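PDB 5EZ7: flavoenzyme PA4991 from Pseudomonas aeruginosa PAO1, which probably functions as an FAD-dependent oxidoreductase of the DAO family, binding one FAD per subunit, although its physiological substrate is unknown. Local coordinates for residues 95-100 / 241-246; 100-105 / 133-138; 267-272 / 301-306; 273-278 / 286-291. All blocks are in the same frame, centred on the assembly; numbering follows the deposited sequence.

Contacts 1, 2 and 3 all reach the same eight-stranded mixed sheet, while contact 4 lies just beyond the end of one of its strands. Contacts 1 and 2 share Ala100 and are joined by the pairing of strands 102-105 and 244-246; contact 2 is nested within the loop that contact 1 closes. Contact 4 is likewise nested within contact 3, whose strand 267-272 runs straight into the turn 273-278. Contacts 2, 3 and 4 are buried, and contact 1 is partly so. Their chemistry differs: a tyrosine face against serine in contact 1, aromatic faces against proline and leucine in contact 2, the outer atoms of an indole, met obliquely by branched chains, in contact 3, and an amide-to-carbonyl hydrogen bond in contact 4.

Contact 1 (95-100 / 241-246); sequences RLLSEA and PLYAHC
Tyr243 has its CG anti to the carbonyl carbon (chi1 -55°), which carries the phenol ring across to Ser98 and Leu97. The backbone sets Ser98 CB over one face of the ring, and the rotation about CA-CB (chi1 -173°) turns OG back toward Ala100 O. Ser98 CB stands 3.6 Å from the centroid of the Tyr243 ring, 18° off the normal, in a CH-pi contact displaced toward the rim at Tyr243 CD1. Leu97 comes in obliquely by its CB, 3.8 Å from Tyr243 CE2. Leu97 and Ser98 form a classic beta bulge opposite Val154 of strand 153-155, so consecutive side chains can both reach the tyrosine, which itself begins the run into strand 244-246. Serine suits its place because it is small enough for its CB to come close over a ring face and still bonds locally: Ser98 OG donates to Ala100 O at 2.6 Å, in the carbonyl plane on a lone pair. Dispersion and CH-pi attraction therefore join the two segments, while Ser98 OG is bonded within its own segment and Tyr243 OH, weakly, to Thr259 O; the neighbouring oxygen on Ser98 CB probably polarises its C-H bonds and strengthens the ring contact a little.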
loop_
_atom_site.group_PDB
_atom_site.type_symbol
_atom_site.label_atom_id
_atom_site.label_comp_id
_atom_site.label_asym_id
_atom_site.label_seq_id
_atom_site.Cartn_x
_atom_site.Cartn_y
_atom_site.Cartn_z
ATOM N N ARG A 95 3.601 2.636 14.379
ATOM C CA ARG A 95 4.464 3.777 14.236
ATOM C C ARG A 95 3.995 4.653 13.085
ATOM O O ARG A 95 3.794 4.170 11.968
ATOM C CB ARG A 95 5.891 3.321 13.941
ATOM C CG ARG A 95 6.834 3.129 15.136
ATOM C CD ARG A 95 8.296 2.947 14.632
ATOM N NE ARG A 95 8.867 4.188 14.071
ATOM C CZ ARG A 95 10.133 4.363 13.632
ATOM N NH1 ARG A 95 10.517 5.563 13.170
ATOM N NH2 ARG A 95 11.031 3.366 13.636
ATOM N N LEU A 96 3.792 5.930 13.381
ATOM C CA LEU A 96 3.748 6.959 12.369
ATOM C C LEU A 96 5.146 7.518 12.157
ATOM O O LEU A 96 5.865 7.798 13.113
ATOM C CB LEU A 96 2.886 8.115 12.830
ATOM C CG LEU A 96 1.402 7.897 13.027
ATOM C CD1 LEU A 96 0.749 9.269 13.285
ATOM C CD2 LEU A 96 0.830 7.177 11.809
ATOM N N LEU A 97 5.529 7.690 10.911
ATOM C CA LEU A 97 6.740 8.415 10.636
ATOM C C LEU A 97 6.510 9.912 10.924
ATOM O O LEU A 97 7.376 10.561 11.503
ATOM C CB LEU A 97 7.242 8.140 9.201
ATOM C CG LEU A 97 7.753 6.704 8.952
ATOM C CD1 LEU A 97 8.195 6.503 7.507
ATOM C CD2 LEU A 97 8.888 6.310 9.896
ATOM N N SER A 98 5.327 10.435 10.582
ATOM C CA SER A 98 5.032 11.841 10.790
ATOM C C SER A 98 3.568 11.997 11.027
ATOM O O SER A 98 2.736 11.324 10.413
ATOM C CB SER A 98 5.429 12.652 9.565
ATOM O OG SER A 98 5.299 14.045 9.775
ATOM N N GLU A 99 3.251 12.907 11.928
ATOM C CA GLU A 99 1.872 13.203 12.293
ATOM C C GLU A 99 1.184 14.042 11.225
ATOM O O GLU A 99 -0.012 14.281 11.314
ATOM C CB GLU A 99 1.867 13.996 13.599
ATOM C CG GLU A 99 2.477 13.251 14.779
ATOM C CD GLU A 99 1.442 12.814 15.792
ATOM O OE1 GLU A 99 0.388 12.282 15.377
ATOM O OE2 GLU A 99 1.674 13.030 17.008
ATOM N N ALA A 100 1.963 14.540 10.265
ATOM C CA ALA A 100 1.492 15.435 9.244
ATOM C C ALA A 100 2.377 15.288 8.014
ATOM O O ALA A 100 3.576 15.012 8.108
ATOM C CB ALA A 100 1.539 16.854 9.745
ATOM N N PRO A 241 14.394 15.155 9.049
ATOM C CA PRO A 241 13.069 14.656 8.655
ATOM C C PRO A 241 12.242 15.685 7.817
ATOM O O PRO A 241 12.253 16.894 8.086
ATOM C CB PRO A 241 12.378 14.328 9.969
ATOM C CG PRO A 241 13.407 14.448 11.038
ATOM C CD PRO A 241 14.600 15.174 10.514
ATOM N N LEU A 242 11.559 15.148 6.817
ATOM C CA LEU A 242 10.784 15.868 5.884
ATOM C C LEU A 242 9.738 14.950 5.223
ATOM O O LEU A 242 10.057 13.804 4.748
ATOM C CB LEU A 242 11.709 16.373 4.813
ATOM C CG LEU A 242 11.090 17.163 3.672
ATOM C CD1 LEU A 242 10.248 18.360 4.169
ATOM C CD2 LEU A 242 12.245 17.579 2.798
ATOM N N TYR A 243 8.505 15.454 5.174
ATOM C CA TYR A 243 7.373 14.744 4.548
ATOM C C TYR A 243 6.573 15.795 3.778
ATOM O O TYR A 243 5.841 16.565 4.394
ATOM C CB TYR A 243 6.518 14.050 5.621
ATOM C CG TYR A 243 7.348 13.128 6.484
ATOM C CD1 TYR A 243 8.061 13.601 7.591
ATOM C CD2 TYR A 243 7.467 11.789 6.165
ATOM C CE1 TYR A 243 8.842 12.736 8.350
ATOM C CE2 TYR A 243 8.248 10.936 6.912
ATOM C CZ TYR A 243 8.935 11.404 7.990
ATOM O OH TYR A 243 9.715 10.507 8.686
ATOM N N ALA A 244 6.737 15.873 2.455
ATOM C CA ALA A 244 6.194 17.004 1.733
ATOM C C ALA A 244 6.023 16.799 0.236
ATOM O O ALA A 244 6.790 16.088 -0.383
ATOM C CB ALA A 244 7.063 18.233 1.996
ATOM N N HIS A 245 4.992 17.421 -0.327
ATOM C CA HIS A 245 4.873 17.605 -1.773
ATOM C C HIS A 245 5.468 18.986 -2.118
ATOM O O HIS A 245 5.011 19.974 -1.560
ATOM C CB HIS A 245 3.415 17.623 -2.204
ATOM C CG HIS A 245 2.638 16.397 -1.853
ATOM N ND1 HIS A 245 2.997 15.129 -2.265
ATOM C CD2 HIS A 245 1.459 16.258 -1.201
ATOM C CE1 HIS A 245 2.097 14.261 -1.841
ATOM N NE2 HIS A 245 1.161 14.921 -1.180
ATOM N N CYS A 246 6.474 19.049 -3.002
ATOM C CA CYS A 246 6.990 20.337 -3.517
ATOM C C CYS A 246 6.179 20.696 -4.734
ATOM O O CYS A 246 6.168 19.966 -5.712
ATOM C CB CYS A 246 8.494 20.330 -3.890
ATOM S SG CYS A 246 9.082 21.880 -4.696
#

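Contact 2 (100-105 / 133-138); sequences AHYLWS and DLPPAL
The Tyr102 ring presents one face to Pro135, whose CG-CD edge is laid against it. Pro135 CG sits almost exactly over the middle, 3.7 Å from the centroid of the Tyr102 ring and 5° off the normal. This is a well-centred CH-pi contact, with CG at nearly equal distances from the ring carbons. Pro135 CD leans toward one side and approaches Tyr102 CE2 at 3.9 Å. Proline fits here because its compact ring offers a rigid edge of C-H bonds to the pi cloud. At the far end of the same aromatic, Tyr102 OH comes within 3.6 Å of Asp133 O, oblique to the ring.

Both aromatics come from strand 102-105 of the eight-stranded mixed sheet, two residues apart and thus on the same side of it, where the loop between strands 127-129 and 146-149 packs over them. That loop makes a tight 3-10 turn at Pro136 and Ala137, closed by Leu138 N donating to Pro135 O at 2.8 Å. The turn brings Pro135 and Leu138 round to meet the strand together, one per aromatic.

Trp104 swings its indole out with CG anti to the backbone N (chi1 168°) and offers one face to Leu138. The touching is done by a single methyl, Leu138 CD2, 4.0 Å from Trp104 CE2 and displaced toward the rim of the ring system, with Trp104 NE1 and CZ2, the atoms bonded to CE2, almost as near. On the adjoining strand 244-246, Ala244 and Cys246 also pack against Trp104, and the indole lies about 4 Å from a bound mercury ion.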
loop_
_atom_site.group_PDB
_atom_site.type_symbol
_atom_site.label_atom_id
_atom_site.label_comp_id
_atom_site.label_asym_id
_atom_site.label_seq_id
_atom_site.Cartn_x
_atom_site.Cartn_y
_atom_site.Cartn_z
ATOM N N ALA A 100 1.963 14.540 10.265
ATOM C CA ALA A 100 1.492 15.435 9.244
ATOM C C ALA A 100 2.377 15.288 8.014
ATOM O O ALA A 100 3.576 15.012 8.108
ATOM C CB ALA A 100 1.539 16.854 9.745
ATOM N N HIS A 101 1.747 15.423 6.861
ATOM C CA HIS A 101 2.430 15.570 5.593
ATOM C C HIS A 101 2.183 17.015 5.196
ATOM O O HIS A 101 1.174 17.579 5.573
ATOM C CB HIS A 101 1.853 14.599 4.579
ATOM C CG HIS A 101 2.544 14.641 3.266
ATOM N ND1 HIS A 101 3.740 13.993 3.037
ATOM C CD2 HIS A 101 2.231 15.272 2.109
ATOM C CE1 HIS A 101 4.128 14.210 1.795
ATOM N NE2 HIS A 101 3.224 14.970 1.205
ATOM N N TYR A 102 3.113 17.621 4.467
ATOM C CA TYR A 102 3.076 19.087 4.181
ATOM C C TYR A 102 3.054 19.391 2.681
ATOM O O TYR A 102 3.452 18.536 1.864
ATOM C CB TYR A 102 4.284 19.786 4.809
ATOM C CG TYR A 102 4.279 19.776 6.321
ATOM C CD1 TYR A 102 4.561 18.612 7.038
ATOM C CD2 TYR A 102 4.004 20.937 7.046
ATOM C CE1 TYR A 102 4.548 18.596 8.425
ATOM C CE2 TYR A 102 4.005 20.936 8.434
ATOM C CZ TYR A 102 4.284 19.773 9.121
ATOM O OH TYR A 102 4.285 19.786 10.500
ATOM N N LEU A 103 2.534 20.575 2.332
ATOM C CA LEU A 103 2.715 21.167 0.997
ATOM C C LEU A 103 3.770 22.223 1.159
ATOM O O LEU A 103 3.858 22.870 2.198
ATOM C CB LEU A 103 1.448 21.829 0.418
ATOM C CG LEU A 103 0.146 21.050 0.364
ATOM C CD1 LEU A 103 -0.968 21.904 -0.229
ATOM C CD2 LEU A 103 0.300 19.735 -0.403
ATOM N N TRP A 104 4.510 22.434 0.090
ATOM C CA TRP A 104 5.736 23.210 0.109
ATOM C C TRP A 104 5.807 24.001 -1.199
ATOM O O TRP A 104 5.932 23.422 -2.276
ATOM C CB TRP A 104 6.871 22.219 0.312
ATOM C CG TRP A 104 8.244 22.664 0.105
ATOM C CD1 TRP A 104 8.751 23.934 0.172
ATOM C CD2 TRP A 104 9.347 21.794 -0.157
ATOM N NE1 TRP A 104 10.104 23.893 -0.070
ATOM C CE2 TRP A 104 10.491 22.587 -0.254
ATOM C CE3 TRP A 104 9.461 20.412 -0.360
ATOM C CZ2 TRP A 104 11.732 22.050 -0.533
ATOM C CZ3 TRP A 104 10.703 19.878 -0.638
ATOM C CH2 TRP A 104 11.818 20.693 -0.722
ATOM N N SER A 105 5.669 25.324 -1.070
ATOM C CA SER A 105 5.420 26.247 -2.190
ATOM C C SER A 105 6.569 27.255 -2.298
ATOM O O SER A 105 7.374 27.366 -1.361
ATOM C CB SER A 105 4.089 27.002 -1.979
ATOM O OG SER A 105 2.959 26.246 -2.417
ATOM N N ASP A 133 7.120 25.100 14.167
ATOM C CA ASP A 133 6.065 24.285 13.527
ATOM C C ASP A 133 6.509 23.732 12.140
ATOM O O ASP A 133 5.867 22.782 11.623
ATOM C CB ASP A 133 4.765 25.072 13.311
ATOM C CG ASP A 133 3.969 25.313 14.600
ATOM O OD1 ASP A 133 4.362 26.206 15.379
ATOM O OD2 ASP A 133 2.916 24.645 14.792
ATOM N N LEU A 134 7.552 24.341 11.518
ATOM C CA LEU A 134 8.072 23.846 10.217
ATOM C C LEU A 134 8.736 22.524 10.393
ATOM O O LEU A 134 9.359 22.305 11.428
ATOM C CB LEU A 134 9.111 24.770 9.602
ATOM C CG LEU A 134 8.554 26.094 9.068
ATOM C CD1 LEU A 134 9.610 27.193 8.999
ATOM C CD2 LEU A 134 7.881 25.865 7.716
ATOM N N PRO A 135 8.632 21.639 9.368
ATOM C CA PRO A 135 9.448 20.401 9.394
ATOM C C PRO A 135 10.953 20.714 9.586
ATOM O O PRO A 135 11.435 21.759 9.072
ATOM C CB PRO A 135 9.194 19.760 8.030
ATOM C CG PRO A 135 7.946 20.402 7.502
ATOM C CD PRO A 135 7.784 21.731 8.158
ATOM N N PRO A 136 11.677 19.851 10.343
ATOM C CA PRO A 136 13.107 20.061 10.622
ATOM C C PRO A 136 13.966 20.472 9.408
ATOM O O PRO A 136 14.783 21.390 9.508
ATOM C CB PRO A 136 13.538 18.692 11.162
ATOM C CG PRO A 136 12.333 18.215 11.907
ATOM C CD PRO A 136 11.171 18.643 11.048
ATOM N N ALA A 137 13.735 19.815 8.271
ATOM C CA ALA A 137 14.462 20.084 7.031
ATOM C C ALA A 137 14.183 21.466 6.393
ATOM O O ALA A 137 14.895 21.861 5.470
ATOM C CB ALA A 137 14.185 18.968 6.021
ATOM N N LEU A 138 13.140 22.166 6.849
ATOM C CA LEU A 138 12.808 23.510 6.380
ATOM C C LEU A 138 12.969 24.622 7.446
ATOM O O LEU A 138 12.510 25.750 7.237
ATOM C CB LEU A 138 11.362 23.490 5.882
ATOM C CG LEU A 138 11.004 22.511 4.783
ATOM C CD1 LEU A 138 9.539 22.648 4.493
ATOM C CD2 LEU A 138 11.793 22.798 3.523
#

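Contact 3 (267-272 / 301-306); sequences SVWYLG and PWIDLG
Trp269 projects from strand 267-272, within the eight-stranded mixed sheet, to meet Ile303 and Leu305 in the loop that leads from helix 285-299 into strand 309-320. The contact between the two segments is apolar. The indole touches with the outer part of its six-membered ring: Trp269 CH2 lies 3.7 Å from Ile303 CG2 and 3.8 Å from Ile303 CG1. Ile303 straddles that carbon because its CG1 is anti to the carbonyl carbon (chi1 -56°) and its CG2 anti to the backbone N, both branches thus reaching forward. Leu305 adds a looser touch, with Leu305 CD2 4.3 Å from Trp269 CZ3, and Leu296 of the helix packs against both Trp269 and Leu305. A large flat residue suits this position, since it spans the distance from the sheet to a loop whose backbone stays well apart from it.

The polar bonds serve other ends. Trp269 NE1 donates to Lys240 O, so the buried indole nitrogen is satisfied. The loop is shaped by an Asx turn from Asp304 to Gly306, where the absence of a side chain avoids crowding Asp304 OD1. Gly306 N donates to Asp304 OD1 at 2.9 Å, coming from 35° above the carboxylate plane.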
loop_
_atom_site.group_PDB
_atom_site.type_symbol
_atom_site.label_atom_id
_atom_site.label_comp_id
_atom_site.label_asym_id
_atom_site.label_seq_id
_atom_site.Cartn_x
_atom_site.Cartn_y
_atom_site.Cartn_z
ATOM N N SER A 267 19.234 7.953 7.938
ATOM C CA SER A 267 17.916 8.128 7.352
ATOM C C SER A 267 18.011 8.001 5.891
ATOM O O SER A 267 19.085 8.122 5.318
ATOM C CB SER A 267 17.374 9.518 7.587
ATOM O OG SER A 267 17.460 9.822 8.934
ATOM N N VAL A 268 16.853 7.826 5.283
ATOM C CA VAL A 268 16.762 7.809 3.848
ATOM C C VAL A 268 15.627 8.738 3.449
ATOM O O VAL A 268 14.543 8.686 4.031
ATOM C CB VAL A 268 16.491 6.385 3.297
ATOM C CG1 VAL A 268 16.335 6.392 1.788
ATOM C CG2 VAL A 268 17.620 5.433 3.697
ATOM N N TRP A 269 15.908 9.588 2.470
ATOM C CA TRP A 269 14.896 10.393 1.807
ATOM C C TRP A 269 14.467 9.639 0.570
ATOM O O TRP A 269 15.284 9.361 -0.299
ATOM C CB TRP A 269 15.452 11.756 1.340
ATOM C CG TRP A 269 15.505 12.838 2.354
ATOM C CD1 TRP A 269 14.873 12.875 3.563
ATOM C CD2 TRP A 269 16.189 14.092 2.219
ATOM N NE1 TRP A 269 15.135 14.064 4.196
ATOM C CE2 TRP A 269 15.943 14.830 3.390
ATOM C CE3 TRP A 269 17.001 14.661 1.214
ATOM C CZ2 TRP A 269 16.482 16.123 3.594
ATOM C CZ3 TRP A 269 17.538 15.943 1.418
ATOM C CH2 TRP A 269 17.269 16.653 2.596
ATOM N N TYR A 270 13.181 9.380 0.479
ATOM C CA TYR A 270 12.570 8.641 -0.598
ATOM C C TYR A 270 11.817 9.648 -1.462
ATOM O O TYR A 270 10.950 10.378 -0.952
ATOM C CB TYR A 270 11.627 7.620 0.036
ATOM C CG TYR A 270 11.094 6.533 -0.843
ATOM C CD1 TYR A 270 11.806 6.039 -1.915
ATOM C CD2 TYR A 270 9.865 5.935 -0.548
ATOM C CE1 TYR A 270 11.288 5.008 -2.711
ATOM C CE2 TYR A 270 9.350 4.919 -1.332
ATOM C CZ TYR A 270 10.063 4.457 -2.421
ATOM O OH TYR A 270 9.554 3.433 -3.208
ATOM N N LEU A 271 12.156 9.697 -2.751
ATOM C CA LEU A 271 11.627 10.691 -3.643
ATOM C C LEU A 271 10.701 10.124 -4.696
ATOM O O LEU A 271 11.152 9.406 -5.592
ATOM C CB LEU A 271 12.759 11.431 -4.367
ATOM C CG LEU A 271 14.009 11.929 -3.632
ATOM C CD1 LEU A 271 14.894 12.670 -4.630
ATOM C CD2 LEU A 271 13.700 12.854 -2.469
ATOM N N GLY A 272 9.434 10.530 -4.627
ATOM C CA GLY A 272 8.438 10.305 -5.692
ATOM C C GLY A 272 7.997 11.605 -6.310
ATOM O O GLY A 272 8.779 12.580 -6.360
ATOM N N PRO A 301 19.326 23.259 -0.317
ATOM C CA PRO A 301 20.797 23.428 -0.347
ATOM C C PRO A 301 21.547 23.393 1.021
ATOM O O PRO A 301 22.735 23.161 1.047
ATOM C CB PRO A 301 20.971 24.800 -0.979
ATOM C CG PRO A 301 19.671 25.508 -0.727
ATOM C CD PRO A 301 18.608 24.484 -0.705
ATOM N N TRP A 302 20.842 23.596 2.129
ATOM C CA TRP A 302 21.445 23.622 3.467
ATOM C C TRP A 302 21.757 22.219 4.008
ATOM O O TRP A 302 22.333 22.110 5.074
ATOM C CB TRP A 302 20.571 24.427 4.464
ATOM C CG TRP A 302 19.105 24.113 4.413
ATOM C CD1 TRP A 302 18.431 23.164 5.153
ATOM C CD2 TRP A 302 18.131 24.697 3.544
ATOM N NE1 TRP A 302 17.103 23.155 4.812
ATOM C CE2 TRP A 302 16.885 24.085 3.835
ATOM C CE3 TRP A 302 18.183 25.689 2.563
ATOM C CZ2 TRP A 302 15.700 24.431 3.172
ATOM C CZ3 TRP A 302 16.995 26.026 1.885
ATOM C CH2 TRP A 302 15.777 25.398 2.195
ATOM N N ILE A 303 21.337 21.169 3.300
ATOM C CA ILE A 303 21.659 19.774 3.634
ATOM C C ILE A 303 22.765 19.207 2.719
ATOM O O ILE A 303 22.515 18.923 1.544
ATOM C CB ILE A 303 20.389 18.877 3.496
ATOM C CG1 ILE A 303 19.216 19.385 4.359
ATOM C CG2 ILE A 303 20.683 17.430 3.911
ATOM C CD1 ILE A 303 19.447 19.399 5.856
ATOM N N ASP A 304 23.980 19.046 3.274
ATOM C CA ASP A 304 25.161 18.508 2.536
ATOM C C ASP A 304 24.972 17.019 2.183
ATOM O O ASP A 304 24.983 16.159 3.059
ATOM C CB ASP A 304 26.465 18.683 3.340
ATOM C CG ASP A 304 27.762 18.465 2.487
ATOM O OD1 ASP A 304 27.718 17.974 1.332
ATOM O OD2 ASP A 304 28.860 18.803 2.990
ATOM N N LEU A 305 24.825 16.759 0.892
ATOM C CA LEU A 305 24.677 15.421 0.362
ATOM C C LEU A 305 25.990 14.829 -0.197
ATOM O O LEU A 305 25.984 13.729 -0.739
ATOM C CB LEU A 305 23.561 15.416 -0.707
ATOM C CG LEU A 305 22.164 15.830 -0.154
ATOM C CD1 LEU A 305 21.129 15.902 -1.268
ATOM C CD2 LEU A 305 21.641 14.918 0.968
ATOM N N GLY A 306 27.115 15.514 -0.030
ATOM C CA GLY A 306 28.405 14.987 -0.508
ATOM C C GLY A 306 28.793 13.572 -0.044
ATOM O O GLY A 306 29.525 12.855 -0.732
#

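Contact 4 (273-278 / 286-291); sequences GDIAET and AAQIAE
A turn leaving strand 267-272 packs here against helix 285-299, through Ile275 and Ala276 on the turn and Gln288 and Glu291 on the helix. Gln288 and Glu291 are three residues apart and so lie on the same side of the helix. The central bond is Gln288 NE2 donating to Ile275 O at 2.8 Å, with an almost straight N-H...O angle of 177°. The carbonyl oxygen lies in the amide plane of Gln288, whereas the nitrogen sits well above the plane of the Ile275 carbonyl, not on a lone pair. Glutamine suits a buried site between two chain segments because its amide can both give and accept: NE2 also donates to His230 O, and OE1 receives Arg283 NE. These partners grip the flat group at both ends and would fix its rotation. Its reach comes from a chain extended at chi1 and bent at chi2 (68°).

The turn is tightened by Ala276 N donating to Gly273 O at 3.1 Å, and Gly273 adopts a positive phi that glycine accommodates readily. Ala276 meets the amide with its CA, 4.1 Å from Gln288 NE2, while its methyl points away from the helix and packs on Leu229 and Met231 of strand 224-236; the side chain of Ala276 is about 7 Å from the bound FAD.

Beside the amide the contact is apolar. Ile275 CG1 is anti to the backbone N (chi1 -162°), which sends the chain out toward the helix. Ile275 and Glu291 run past each other in opposite directions, the carboxylate of Glu291 going on to a salt bridge with Arg294. Its methylene does the touching, with Glu291 CG 4.0 Å from Ile275 CD1.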
loop_
_atom_site.group_PDB
_atom_site.type_symbol
_atom_site.label_atom_id
_atom_site.label_comp_id
_atom_site.label_asym_id
_atom_site.label_seq_id
_atom_site.Cartn_x
_atom_site.Cartn_y
_atom_site.Cartn_z
ATOM N N GLY A 273 6.741 11.645 -6.750
ATOM C CA GLY A 273 6.225 12.751 -7.530
ATOM C C GLY A 273 6.547 12.683 -9.028
ATOM O O GLY A 273 6.736 11.597 -9.591
ATOM N N ASP A 274 6.608 13.843 -9.660
ATOM C CA ASP A 274 6.745 13.945 -11.107
ATOM C C ASP A 274 8.157 13.553 -11.579
ATOM O O ASP A 274 8.345 13.147 -12.730
ATOM C CB ASP A 274 6.422 15.387 -11.574
ATOM C CG ASP A 274 6.433 15.543 -13.122
ATOM O OD1 ASP A 274 5.435 15.169 -13.780
ATOM O OD2 ASP A 274 7.451 16.044 -13.675
ATOM N N ILE A 275 9.144 13.695 -10.704
ATOM C CA ILE A 275 10.486 13.220 -11.004
ATOM C C ILE A 275 10.518 11.678 -11.189
ATOM O O ILE A 275 11.354 11.177 -11.940
ATOM C CB ILE A 275 11.514 13.656 -9.930
ATOM C CG1 ILE A 275 12.943 13.533 -10.472
ATOM C CG2 ILE A 275 11.339 12.850 -8.641
ATOM C CD1 ILE A 275 14.032 13.693 -9.431
ATOM N N ALA A 276 9.626 10.954 -10.508
ATOM C CA ALA A 276 9.527 9.503 -10.640
ATOM C C ALA A 276 8.561 9.050 -11.720
ATOM O O ALA A 276 8.472 7.874 -11.927
ATOM C CB ALA A 276 9.133 8.889 -9.321
ATOM N N GLU A 277 7.865 9.952 -12.419
ATOM C CA GLU A 277 6.857 9.585 -13.444
ATOM C C GLU A 277 7.508 9.439 -14.808
ATOM O O GLU A 277 8.698 9.148 -14.873
ATOM C CB GLU A 277 5.692 10.597 -13.458
ATOM C CG GLU A 277 4.813 10.486 -12.220
ATOM C CD GLU A 277 3.776 9.365 -12.283
ATOM O OE1 GLU A 277 3.708 8.632 -13.295
ATOM O OE2 GLU A 277 3.004 9.217 -11.303
ATOM N N THR A 278 6.744 9.626 -15.883
ATOM C CA THR A 278 7.161 9.323 -17.252
ATOM C C THR A 278 8.624 9.683 -17.690
ATOM O O THR A 278 9.315 8.832 -18.272
ATOM C CB THR A 278 6.116 9.933 -18.228
ATOM O OG1 THR A 278 4.830 9.370 -17.896
ATOM C CG2 THR A 278 6.402 9.616 -19.695
ATOM N N ALA A 286 21.738 6.518 -13.453
ATOM C CA ALA A 286 22.656 7.626 -13.297
ATOM C C ALA A 286 22.055 8.970 -13.688
ATOM O O ALA A 286 22.217 9.936 -12.974
ATOM C CB ALA A 286 23.939 7.370 -14.083
ATOM N N ALA A 287 21.399 9.027 -14.838
ATOM C CA ALA A 287 20.627 10.210 -15.230
ATOM C C ALA A 287 19.539 10.555 -14.192
ATOM O O ALA A 287 19.349 11.720 -13.852
ATOM C CB ALA A 287 20.011 10.002 -16.612
ATOM N N GLN A 288 18.854 9.538 -13.663
ATOM C CA GLN A 288 17.814 9.779 -12.643
ATOM C C GLN A 288 18.378 10.269 -11.314
ATOM O O GLN A 288 17.824 11.190 -10.708
ATOM C CB GLN A 288 16.927 8.542 -12.445
ATOM C CG GLN A 288 15.804 8.722 -11.431
ATOM C CD GLN A 288 14.711 9.685 -11.873
ATOM O OE1 GLN A 288 14.924 10.593 -12.685
ATOM N NE2 GLN A 288 13.528 9.484 -11.334
ATOM N N ILE A 289 19.483 9.660 -10.882
ATOM C CA ILE A 289 20.247 10.150 -9.736
ATOM C C ILE A 289 20.728 11.562 -9.971
ATOM O O ILE A 289 20.525 12.407 -9.135
ATOM C CB ILE A 289 21.416 9.210 -9.392
ATOM C CG1 ILE A 289 20.837 7.976 -8.660
ATOM C CG2 ILE A 289 22.502 9.893 -8.541
ATOM C CD1 ILE A 289 21.752 6.752 -8.728
ATOM N N ALA A 290 21.334 11.821 -11.114
ATOM C CA ALA A 290 21.866 13.152 -11.394
ATOM C C ALA A 290 20.764 14.221 -11.365
ATOM O O ALA A 290 20.985 15.309 -10.838
ATOM C CB ALA A 290 22.610 13.178 -12.717
ATOM N N GLU A 291 19.588 13.888 -11.901
ATOM C CA GLU A 291 18.399 14.768 -11.859
ATOM C C GLU A 291 17.952 15.053 -10.401
ATOM O O GLU A 291 17.703 16.206 -9.986
ATOM C CB GLU A 291 17.257 14.121 -12.655
ATOM C CG GLU A 291 15.968 14.916 -12.734
ATOM C CD GLU A 291 16.116 16.259 -13.464
ATOM O OE1 GLU A 291 16.928 16.380 -14.407
ATOM O OE2 GLU A 291 15.426 17.228 -13.087
#